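Local coordinates for pheromone cOB1/lipoprotein, YaeC family (Enterococcus faecalis, PDB 4EF1) that probably binds methionine as the lipid-anchored receptor of an uptake transporter, and is also the precursor of the pheromone cOB1, at residues A[42-47]-A[56-61]; A[78-83]-A[202-207]; A[94-99]-A[190-195]. One frame throughout, in Å; residues are numbered along the deposited sequence. Where two conformers were deposited one is given.

Interaction 1. Residues A[42-47]-A[56-61]; sequences VLPNKA and NYFQHV. With MSE (selenomethionine), chain C.
Asn45 of helix 43-50 meets Asn56, Phe58 and Gln59 of the strand 55-60 with one side chain. Its CB holds CG anti to the carbonyl carbon (chi1 -79°), which sends the amide toward the strand. CG lies at the edge of the Phe58 ring, in its plane. OD1 is gripped by two donors. Asn56 ND2 comes to Asn45 OD1 at 3.1 Å, tilted from the carbonyl plane. Gln59 NE2 reaches the same Asn45 OD1 at 3.0 Å, in that plane and on a lone pair. On the other branch, Asn45 ND2 gives a fairly straight bond to Gln59 OE1 (3.1 Å, 167°). The two amides meet tip to tip and exchange a pair of bonds, with planes 36° apart. In this periplasmic-binding-protein family member, strand 55-60 runs to the selenomethionine pocket, which Phe58, Gln59 and His60 line. Pro44 CG sits 3.9 Å from the Phe58 ring centroid, a CH-pi contact over one face. Gln59 CB covers the opposite face. The ligand's CE methyl touches both residues, 3.8 Å from Gln59 CB and 3.7 Å from Phe58 CE2. The selenium packs over the His60 ring, 3.5 Å from His60 NE2, a nitrogen hydrogen-bonded to Asp113.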
# COMPACT_ATOMS: atom_id res chain seq x y z
N VAL A 42 0.89 9.61 7.08
CA VAL A 42 0.14 10.72 7.60
C VAL A 42 0.51 12.00 6.85
O VAL A 42 -0.35 12.65 6.28
CB VAL A 42 0.35 10.86 9.13
CG1 VAL A 42 -0.28 12.12 9.67
CG2 VAL A 42 -0.20 9.60 9.86
N LEU A 43 1.80 12.33 6.82
CA LEU A 43 2.28 13.59 6.27
C LEU A 43 1.91 13.88 4.80
O LEU A 43 1.63 15.04 4.49
CB LEU A 43 3.78 13.80 6.51
CG LEU A 43 4.21 14.08 7.99
CD1 LEU A 43 5.73 14.28 8.03
CD2 LEU A 43 3.53 15.30 8.62
N PRO A 44 1.89 12.87 3.93
CA PRO A 44 1.44 13.12 2.53
C PRO A 44 0.00 13.63 2.41
O PRO A 44 -0.29 14.43 1.49
CB PRO A 44 1.59 11.78 1.84
CG PRO A 44 2.36 10.91 2.76
CD PRO A 44 2.30 11.46 4.13
N ASN A 45 -0.88 13.16 3.28
CA ASN A 45 -2.23 13.72 3.35
C ASN A 45 -2.25 15.11 3.98
O ASN A 45 -2.95 15.98 3.46
CB ASN A 45 -3.21 12.77 4.02
CG ASN A 45 -3.69 11.64 3.09
OD1 ASN A 45 -3.76 11.81 1.88
ND2 ASN A 45 -4.10 10.52 3.68
N LYS A 46 -1.51 15.33 5.09
CA LYS A 46 -1.40 16.67 5.67
C LYS A 46 -0.88 17.64 4.62
O LYS A 46 -1.44 18.73 4.44
CB LYS A 46 -0.48 16.70 6.92
CG LYS A 46 -1.06 16.00 8.15
CD LYS A 46 -0.28 16.28 9.44
CE LYS A 46 -0.97 15.67 10.66
NZ LYS A 46 -2.34 16.21 10.90
N ALA A 47 0.17 17.25 3.92
CA ALA A 47 0.79 18.08 2.87
C ALA A 47 -0.17 18.46 1.71
O ALA A 47 -0.11 19.56 1.17
CB ALA A 47 2.06 17.40 2.34
N ASN A 56 -1.04 13.51 -4.21
CA ASN A 56 -0.22 12.48 -3.60
C ASN A 56 -0.44 11.12 -4.24
O ASN A 56 -1.43 10.87 -4.96
CB ASN A 56 -0.23 12.53 -2.05
CG ASN A 56 -1.56 12.12 -1.44
OD1 ASN A 56 -2.24 11.17 -1.90
ND2 ASN A 56 -1.92 12.79 -0.36
N TYR A 57 0.56 10.26 -4.04
CA TYR A 57 0.63 8.94 -4.62
C TYR A 57 1.31 8.02 -3.59
O TYR A 57 2.54 7.87 -3.57
CB TYR A 57 1.46 9.03 -5.91
CG TYR A 57 1.64 7.71 -6.66
CD1 TYR A 57 0.67 6.69 -6.66
CD2 TYR A 57 2.79 7.51 -7.43
CE1 TYR A 57 0.86 5.50 -7.40
CE2 TYR A 57 2.98 6.34 -8.15
CZ TYR A 57 2.04 5.33 -8.14
OH TYR A 57 2.31 4.23 -8.91
N PHE A 58 0.50 7.38 -2.74
CA PHE A 58 1.00 6.51 -1.67
C PHE A 58 -0.05 5.57 -1.07
O PHE A 58 0.32 4.58 -0.44
CB PHE A 58 1.64 7.37 -0.54
CG PHE A 58 0.64 7.87 0.46
CD1 PHE A 58 -0.17 8.95 0.17
CD2 PHE A 58 0.53 7.26 1.70
CE1 PHE A 58 -1.09 9.39 1.09
CE2 PHE A 58 -0.40 7.70 2.62
CZ PHE A 58 -1.20 8.77 2.32
N GLN A 59 -1.34 5.89 -1.18
CA GLN A 59 -2.40 5.16 -0.45
C GLN A 59 -3.40 4.45 -1.34
O GLN A 59 -3.63 4.87 -2.47
CB GLN A 59 -3.19 6.14 0.42
CG GLN A 59 -4.04 7.17 -0.30
CD GLN A 59 -4.48 8.37 0.54
OE1 GLN A 59 -4.89 8.21 1.69
NE2 GLN A 59 -4.38 9.58 -0.05
N HIS A 60 -4.03 3.42 -0.77
CA HIS A 60 -5.14 2.71 -1.37
C HIS A 60 -6.46 3.29 -0.88
O HIS A 60 -6.47 4.07 0.05
CB HIS A 60 -5.04 1.19 -1.17
CG HIS A 60 -4.83 0.72 0.26
ND1 HIS A 60 -5.73 0.97 1.25
CD2 HIS A 60 -3.88 -0.13 0.81
CE1 HIS A 60 -5.32 0.38 2.41
NE2 HIS A 60 -4.19 -0.29 2.14
N VAL A 61 -7.57 2.94 -1.54
CA VAL A 61 -8.90 3.52 -1.26
C VAL A 61 -9.43 3.29 0.16
O VAL A 61 -9.93 4.20 0.79
CB VAL A 61 -9.97 3.14 -2.33
CG1 VAL A 61 -11.38 3.63 -1.93
CG2 VAL A 61 -9.59 3.73 -3.70
N MSE C . 1.76 1.16 -0.63
CA MSE C . 0.87 0.64 0.49
C MSE C . 0.15 -0.66 0.11
O MSE C . -0.38 -0.77 -1.01
OXT MSE C . 0.01 -1.58 0.96
CB MSE C . -0.13 1.70 0.96
CG MSE C . -0.95 1.31 2.20
SE MSE C . -2.34 2.60 2.52
CE MSE C . -1.25 4.17 3.06

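Interaction 2. Residues A[78-83]-A[202-207]; sequences AGAIHL and ANIIAV. With MSE (selenomethionine), chain C.
Asn203 is the residue of this strand pair that touches the ligand. Its amide makes two hydrogen bonds to the amino and carboxylate groups of selenomethionine. Asn203 OD1 accepts from the ligand N at 2.9 Å, and Asn203 ND2 gives to the ligand O, also at 2.9 Å. His15 gives a further bond to Asn203 OD1. Behind the amide, Asn203 CB lies over a face of the His82 ring, 3.9 Å from its centroid and offset toward the rim. CG of His82 stands between the backbone N and the carbonyl carbon (chi1 78°), which brings the ring back over Asn203. Tyr57 and Glu84 hold the two ring nitrogens of His82. The strands are antiparallel neighbours in the mixed sheet of this lobe, joined through a classic beta bulge. Ile81 and His82 stand across from the single Asn203: Ile81 N bonds Asn203 O at 2.8 Å, while Asn203 N bonds His82 O at 2.6 Å. Farther out, Ile205 N bonds Gly79 O at 3.0 Å. Ile81 CG1 packs on Ile205 CG1 at 3.9 Å, next to Tyr57. At the ligand end, Ala202 CB is wedged between Ala80 CB and Leu83 CD2, and the Leu83 contact is tight at 3.3 Å.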
# COMPACT_ATOMS: atom_id res chain seq x y z
N ALA A 78 -8.25 10.53 -7.83
CA ALA A 78 -8.01 10.79 -9.26
C ALA A 78 -7.76 9.53 -10.11
O ALA A 78 -7.65 9.63 -11.33
CB ALA A 78 -6.84 11.74 -9.42
N GLY A 79 -7.57 8.37 -9.49
CA GLY A 79 -7.48 7.12 -10.24
C GLY A 79 -6.46 6.16 -9.65
O GLY A 79 -5.42 6.56 -9.18
N ALA A 80 -6.77 4.86 -9.71
CA ALA A 80 -5.86 3.81 -9.25
C ALA A 80 -4.75 3.63 -10.28
O ALA A 80 -5.01 3.61 -11.51
CB ALA A 80 -6.61 2.50 -9.10
N ILE A 81 -3.55 3.39 -9.79
CA ILE A 81 -2.37 3.21 -10.63
C ILE A 81 -1.75 1.81 -10.53
O ILE A 81 -1.36 1.22 -11.53
CB ILE A 81 -1.33 4.24 -10.30
CG1 ILE A 81 -1.88 5.65 -10.37
CG2 ILE A 81 -0.11 4.09 -11.22
CD1 ILE A 81 -2.51 6.08 -11.68
N HIS A 82 -1.67 1.25 -9.33
CA HIS A 82 -1.04 -0.06 -9.11
C HIS A 82 -1.42 -0.73 -7.81
O HIS A 82 -1.82 -0.07 -6.89
CB HIS A 82 0.48 0.08 -9.15
CG HIS A 82 1.10 0.65 -7.89
ND1 HIS A 82 1.39 1.95 -7.75
CD2 HIS A 82 1.54 0.03 -6.73
CE1 HIS A 82 1.97 2.16 -6.60
NE2 HIS A 82 2.04 0.98 -5.94
N LEU A 83 -1.17 -2.04 -7.75
CA LEU A 83 -1.40 -2.91 -6.57
C LEU A 83 -0.06 -3.36 -5.99
O LEU A 83 0.96 -3.55 -6.74
CB LEU A 83 -2.16 -4.19 -6.99
CG LEU A 83 -3.35 -4.13 -7.93
CD1 LEU A 83 -3.98 -5.50 -8.17
CD2 LEU A 83 -4.37 -3.14 -7.38
N ALA A 202 -5.63 -1.10 -4.59
CA ALA A 202 -4.88 -0.34 -5.62
C ALA A 202 -4.48 1.02 -5.01
O ALA A 202 -5.25 1.65 -4.29
CB ALA A 202 -5.73 -0.14 -6.91
N ASN A 203 -3.25 1.41 -5.26
CA ASN A 203 -2.72 2.69 -4.82
C ASN A 203 -3.16 3.76 -5.82
O ASN A 203 -3.05 3.55 -7.03
CB ASN A 203 -1.21 2.65 -4.69
CG ASN A 203 -0.74 1.94 -3.42
OD1 ASN A 203 0.30 2.28 -2.84
ND2 ASN A 203 -1.53 0.94 -2.99
N ILE A 204 -3.56 4.92 -5.30
CA ILE A 204 -4.18 5.95 -6.11
C ILE A 204 -3.41 7.28 -6.15
O ILE A 204 -2.52 7.56 -5.33
CB ILE A 204 -5.63 6.29 -5.62
CG1 ILE A 204 -5.63 6.96 -4.23
CG2 ILE A 204 -6.55 5.09 -5.66
CD1 ILE A 204 -7.02 7.33 -3.75
N ILE A 205 -3.83 8.11 -7.10
CA ILE A 205 -3.45 9.52 -7.10
C ILE A 205 -4.61 10.20 -6.41
O ILE A 205 -5.72 10.05 -6.82
CB ILE A 205 -3.30 10.12 -8.49
CG1 ILE A 205 -2.19 9.40 -9.27
CG2 ILE A 205 -3.02 11.62 -8.42
CD1 ILE A 205 -0.81 9.55 -8.65
N ALA A 206 -4.31 11.00 -5.38
CA ALA A 206 -5.36 11.75 -4.66
C ALA A 206 -5.07 13.24 -4.81
O ALA A 206 -3.94 13.63 -4.79
CB ALA A 206 -5.38 11.35 -3.19
N VAL A 207 -6.10 14.06 -4.90
CA VAL A 207 -5.99 15.53 -5.01
C VAL A 207 -7.06 16.17 -4.16
O VAL A 207 -7.99 15.48 -3.72
CB VAL A 207 -6.12 16.02 -6.49
CG1 VAL A 207 -4.97 15.46 -7.34
CG2 VAL A 207 -7.49 15.69 -7.11
N MSE C . 1.76 1.16 -0.63
CA MSE C . 0.87 0.64 0.49
C MSE C . 0.15 -0.66 0.11
O MSE C . -0.38 -0.77 -1.01
OXT MSE C . 0.01 -1.58 0.96
CB MSE C . -0.13 1.70 0.96
CG MSE C . -0.95 1.31 2.20
SE MSE C . -2.34 2.60 2.52
CE MSE C . -1.25 4.17 3.06

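Interaction 3. Residues A[94-99]-A[190-195]; sequences KSLQEI and DAIALE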
# COMPACT_ATOMS: atom_id res chain seq x y z
N LYS A 94 9.59 -20.39 8.05
CA LYS A 94 9.57 -20.26 6.58
C LYS A 94 8.24 -20.62 5.91
O LYS A 94 8.10 -20.51 4.67
CB LYS A 94 10.73 -21.01 5.93
CG LYS A 94 12.09 -20.61 6.47
CD LYS A 94 12.58 -19.26 5.94
CE LYS A 94 13.38 -18.54 7.03
NZ LYS A 94 14.12 -17.32 6.58
N SER A 95 7.28 -21.08 6.71
CA SER A 95 5.92 -21.34 6.25
C SER A 95 4.97 -21.07 7.38
O SER A 95 5.33 -21.27 8.55
CB SER A 95 5.68 -22.79 5.82
OG SER A 95 4.28 -23.12 5.90
N LEU A 96 3.76 -20.67 7.03
CA LEU A 96 2.72 -20.44 8.04
C LEU A 96 2.45 -21.70 8.85
O LEU A 96 2.26 -21.62 10.05
CB LEU A 96 1.42 -19.92 7.42
CG LEU A 96 1.38 -18.47 6.94
CD1 LEU A 96 0.14 -18.06 6.17
CD2 LEU A 96 1.59 -17.51 8.06
N GLN A 97 2.49 -22.88 8.21
CA GLN A 97 2.16 -24.15 8.89
C GLN A 97 3.14 -24.53 10.02
O GLN A 97 2.76 -25.22 10.98
CB GLN A 97 2.03 -25.32 7.89
CG GLN A 97 0.99 -25.14 6.80
CD GLN A 97 -0.43 -24.84 7.32
OE1 GLN A 97 -0.90 -25.46 8.28
NE2 GLN A 97 -1.12 -23.90 6.66
N GLU A 98 4.37 -24.04 9.91
CA GLU A 98 5.43 -24.21 10.93
C GLU A 98 5.25 -23.36 12.16
O GLU A 98 5.85 -23.64 13.17
CB GLU A 98 6.82 -23.84 10.36
CG GLU A 98 7.45 -24.86 9.42
CD GLU A 98 8.71 -24.32 8.74
OE1 GLU A 98 9.12 -23.16 9.00
OE2 GLU A 98 9.31 -25.07 7.95
N ILE A 99 4.46 -22.29 12.08
CA ILE A 99 4.25 -21.37 13.21
C ILE A 99 3.63 -22.09 14.44
O ILE A 99 2.61 -22.78 14.31
CB ILE A 99 3.40 -20.13 12.77
CG1 ILE A 99 4.23 -19.22 11.86
CG2 ILE A 99 2.88 -19.31 13.92
CD1 ILE A 99 3.46 -18.11 11.19
N ASP A 190 10.49 -13.64 -0.95
CA ASP A 190 10.84 -13.60 0.47
C ASP A 190 9.67 -13.79 1.41
O ASP A 190 9.85 -14.28 2.52
CB ASP A 190 11.53 -12.28 0.83
CG ASP A 190 12.87 -12.11 0.10
OD1 ASP A 190 13.65 -13.04 0.07
OD2 ASP A 190 13.13 -11.03 -0.44
N ALA A 191 8.48 -13.41 1.01
CA ALA A 191 7.29 -13.51 1.93
C ALA A 191 6.93 -14.97 2.20
O ALA A 191 7.01 -15.78 1.30
CB ALA A 191 6.12 -12.79 1.29
N ILE A 192 6.55 -15.33 3.44
CA ILE A 192 6.12 -16.71 3.73
C ILE A 192 4.67 -16.97 3.25
O ILE A 192 4.27 -18.09 3.10
CB ILE A 192 6.29 -17.13 5.24
CG1 ILE A 192 5.40 -16.34 6.20
CG2 ILE A 192 7.74 -16.98 5.68
CD1 ILE A 192 5.53 -16.83 7.66
N ALA A 193 3.91 -15.90 3.06
CA ALA A 193 2.52 -15.96 2.57
C ALA A 193 2.26 -14.61 1.95
O ALA A 193 2.74 -13.61 2.46
CB ALA A 193 1.54 -16.25 3.70
N LEU A 194 1.57 -14.59 0.83
CA LEU A 194 1.30 -13.38 0.07
C LEU A 194 -0.19 -13.25 -0.24
O LEU A 194 -0.84 -14.20 -0.59
CB LEU A 194 2.09 -13.42 -1.24
CG LEU A 194 2.35 -12.10 -1.97
CD1 LEU A 194 3.22 -11.19 -1.12
CD2 LEU A 194 3.00 -12.40 -3.33
N GLU A 195 -0.69 -12.05 -0.14
CA GLU A 195 -2.08 -11.70 -0.51
C GLU A 195 -2.34 -12.08 -1.95
O GLU A 195 -1.46 -11.92 -2.83
CB GLU A 195 -2.25 -10.20 -0.34
CG GLU A 195 -3.61 -9.61 -0.68
CD GLU A 195 -3.59 -8.12 -0.51
OE1 GLU A 195 -2.67 -7.51 -1.03
OE2 GLU A 195 -4.49 -7.54 0.12
O HOH W 1 3.55 -20.44 4.05
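Ile192 is the main bump of this contact, and it fits against Lys94, Leu96 and Ile99. Its two branches go to different places. CG2 lies against the backbone of Lys94, with Ile192 CG2 3.7 Å from Lys94 C. The longer branch reaches further in, where Ile192 CD1 meets Leu96 CD2 at 4.0 Å and the tip of Ile99, more loosely, at CD1. In Ile192, CG1 stands between the backbone N and the carbonyl carbon (chi1 65°), while CG2 is anti to the carbonyl carbon. This turns CG2 toward the main chain of Lys94 and aims CD1 at the shallow notch where the tips of Leu96 and Ile99 meet. Leu96 and Ile192 cross at about a right angle. Leu96 is forked as well. One methyl, CD2, faces Ile192, and the other presses on the next residue: Leu96 CD1 to Ala193 CB is 3.4 Å, tighter than usual for two carbons. The small Ala193 methyl thus sits against a different part of the leucine from Ile192. Leu88, Leu121, Ala124 and Leu126 also touch Leu96.

The segment 94-99 is a compact turn in the loop between strands 87-89 and 104-108. Glu98 OE1 accepts from Lys94 N at 3.0 Å. The partner strand, 193-194, is the outermost strand of the second sheet, beside 87-89. The contact therefore sets the turn, with Leu96 and Ile99 buried and Gln97 and Glu98 exposed, against the edge of that sheet.

No direct hydrogen bond joins the two segments. A water provides the polar link, accepting from Leu96 N and donating to Ile192 O, which it meets at 2.6 Å. The chemistry implies that the segments are joined here by apolar packing, with one water linking two backbone groups.

In the fold
Interactions 1 and 2 are buried and belong to one sheet, in which strands 55-60 and 203-208 are neighbours. They touch directly: Gln59 O lies 2.8 Å from Ile204 N, a probable hydrogen bond. Both also reach the selenomethionine, interaction 1 at its side chain and interaction 2 at its amino and carboxylate groups. Interaction 1 relies on side-chain amides, whereas interaction 2 relies on backbone pairing and a bulge. Interaction 3 lies on the other side of the chain's centre, at the edge of the second sheet, its centre about 28 Å from that of interaction 2. It is partly buried and mostly apolar, with a water bridge. In sequence it is nested between the strands of interaction 2.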